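L-rhamnose mutarotase (Formosa agariphila, PDB 6HHN) catalyses the anomeric conversion of alpha- to beta-L-rhamnose, a step in the degradation of the green-algal polysaccharide ulvan. Local coordinates at residues A[18-23]-A[60-65]. Sequence-based numbering, arbitrary orientation.
Sequences KMKLNK and TNTLFA
The carboxamide of Asn61 offers one face to Lys23, whose side chain is poorly ordered: Lys23 CA lies over Asn61 OD1 at 3.5 Å, Lys23 CG lies over Asn61 ND2 at 3.7 Å, and CE comes up obliquely near the ND2 edge. In Asn61, chi1 of -46° sets CG beside the backbone N, which lies on the amide's opposite face. Beyond this amide the example becomes an antiparallel strand pair with its side chains sorted by face. Met19 and Leu63 form a hydrogen-bonded pair, joined by Met19 N to Leu63 O and Leu63 N to Met19 O, both 2.9 Å. Lys20 and Thr62 make a non-hydrogen-bonded pair, and here the side chain supplies the polar link. In Lys20, chi2 and chi3, both near -60°, fold CD and CE back, and NZ then meets Thr60 O at 2.8 Å, nearly in line with the carbonyl, and Thr62 OG1 at 2.9 Å. Thr62 OG1 and Thr60 OG1 also share a hydrogen bond, while Thr62 CG2 packs against the extended chain of Lys18. A methionine in place of Lys20 would probably leave Thr60 O and Thr62 OG1 without this shared donor, and the turn less firmly tied to the strand. Beyond this last bridge, Leu21 N still reaches Asn61 O at 3.0 Å. Asn61 and Thr62 both face Asp57, a G1 beta bulge where the turn of the hairpin 52-57/62-69 enters the second strand. Strand 62-69 thus runs between 52-57 and 13-20 in the dimeric alpha/beta-barrel fold. Leu21 and Leu63 pack on Ile56 and on Tyr29 of helix 26-34, which probably binds substrate, whereas the face bearing Lys18, Thr62 and Phe64 is turned toward the second subunit.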
# COMPACT_ATOMS: atom_id res chain seq x y z
N LYS A 18 -2.30 3.14 -6.88
CA LYS A 18 -3.02 1.95 -7.30
C LYS A 18 -2.92 1.82 -8.81
O LYS A 18 -3.13 2.79 -9.54
CB LYS A 18 -4.49 2.10 -6.87
CG LYS A 18 -5.45 1.09 -7.41
CD LYS A 18 -6.91 1.37 -6.98
CE LYS A 18 -7.85 0.57 -7.84
NZ LYS A 18 -9.27 0.78 -7.49
N MET A 19 -2.60 0.61 -9.26
CA MET A 19 -2.55 0.27 -10.68
C MET A 19 -3.43 -0.95 -10.92
O MET A 19 -3.94 -1.56 -9.98
CB MET A 19 -1.12 0.00 -11.14
CG MET A 19 -0.24 1.24 -11.06
SD MET A 19 1.48 0.95 -11.45
CE MET A 19 1.99 0.04 -10.00
N LYS A 20 -3.60 -1.31 -12.19
CA LYS A 20 -4.52 -2.37 -12.59
C LYS A 20 -3.79 -3.33 -13.51
O LYS A 20 -3.22 -2.91 -14.52
CB LYS A 20 -5.78 -1.82 -13.28
CG LYS A 20 -6.72 -0.92 -12.45
CD LYS A 20 -7.35 -1.65 -11.27
CE LYS A 20 -8.22 -2.82 -11.70
NZ LYS A 20 -8.96 -3.41 -10.54
N LEU A 21 -3.78 -4.60 -13.15
CA LEU A 21 -3.27 -5.67 -13.99
C LEU A 21 -4.40 -6.29 -14.80
O LEU A 21 -5.56 -6.32 -14.37
CB LEU A 21 -2.64 -6.73 -13.06
CG LEU A 21 -1.78 -7.87 -13.60
CD1 LEU A 21 -0.53 -7.33 -14.25
CD2 LEU A 21 -1.43 -8.82 -12.47
N ASN A 22 -4.08 -6.78 -15.98
CA ASN A 22 -5.08 -7.49 -16.76
C ASN A 22 -5.35 -8.85 -16.12
O ASN A 22 -4.47 -9.46 -15.51
CB ASN A 22 -4.61 -7.67 -18.20
CG ASN A 22 -4.54 -6.36 -18.96
OD1 ASN A 22 -5.08 -5.34 -18.55
ND2 ASN A 22 -3.89 -6.39 -20.11
N LYS A 23 -6.58 -9.34 -16.28
CA LYS A 23 -6.98 -10.58 -15.64
C LYS A 23 -6.03 -11.71 -16.01
O LYS A 23 -5.68 -11.89 -17.18
CB LYS A 23 -8.40 -10.95 -16.08
CG LYS A 23 -9.43 -9.87 -15.83
CD LYS A 23 -10.85 -10.44 -15.87
CE LYS A 23 -11.74 -9.74 -14.84
NZ LYS A 23 -13.13 -10.30 -14.82
N THR A 60 -9.01 -8.96 -7.51
CA THR A 60 -9.54 -7.75 -8.14
C THR A 60 -8.60 -7.17 -9.18
O THR A 60 -8.84 -6.06 -9.69
CB THR A 60 -9.84 -6.69 -7.09
OG1 THR A 60 -8.61 -6.28 -6.51
CG2 THR A 60 -10.75 -7.26 -6.01
N ASN A 61 -7.54 -7.88 -9.52
CA ASN A 61 -6.58 -7.39 -10.51
C ASN A 61 -6.03 -6.03 -10.11
O ASN A 61 -5.78 -5.18 -10.99
CB ASN A 61 -7.21 -7.33 -11.90
CG ASN A 61 -7.98 -8.57 -12.24
OD1 ASN A 61 -7.41 -9.66 -12.30
ND2 ASN A 61 -9.29 -8.42 -12.47
N THR A 62 -5.79 -5.83 -8.81
CA THR A 62 -5.35 -4.52 -8.35
C THR A 62 -3.94 -4.60 -7.76
O THR A 62 -3.63 -5.51 -6.99
CB THR A 62 -6.33 -3.95 -7.31
OG1 THR A 62 -7.60 -3.73 -7.95
CG2 THR A 62 -5.81 -2.65 -6.73
N LEU A 63 -3.12 -3.62 -8.11
CA LEU A 63 -1.77 -3.48 -7.57
C LEU A 63 -1.72 -2.25 -6.67
O LEU A 63 -2.22 -1.19 -7.04
CB LEU A 63 -0.76 -3.31 -8.70
CG LEU A 63 -0.69 -4.47 -9.70
CD1 LEU A 63 0.02 -4.07 -10.99
CD2 LEU A 63 -0.00 -5.68 -9.05
N PHE A 64 -1.15 -2.41 -5.49
CA PHE A 64 -0.94 -1.32 -4.55
C PHE A 64 0.56 -1.13 -4.40
O PHE A 64 1.26 -2.04 -3.95
CB PHE A 64 -1.61 -1.64 -3.22
CG PHE A 64 -3.12 -1.70 -3.29
CD1 PHE A 64 -3.88 -0.55 -3.12
CD2 PHE A 64 -3.80 -2.90 -3.50
CE1 PHE A 64 -5.27 -0.58 -3.16
CE2 PHE A 64 -5.20 -2.94 -3.53
CZ PHE A 64 -5.93 -1.78 -3.37
N ALA A 65 1.05 0.05 -4.76
CA ALA A 65 2.46 0.39 -4.72
C ALA A 65 2.73 1.36 -3.58
O ALA A 65 1.95 2.29 -3.33
CB ALA A 65 2.88 1.05 -6.04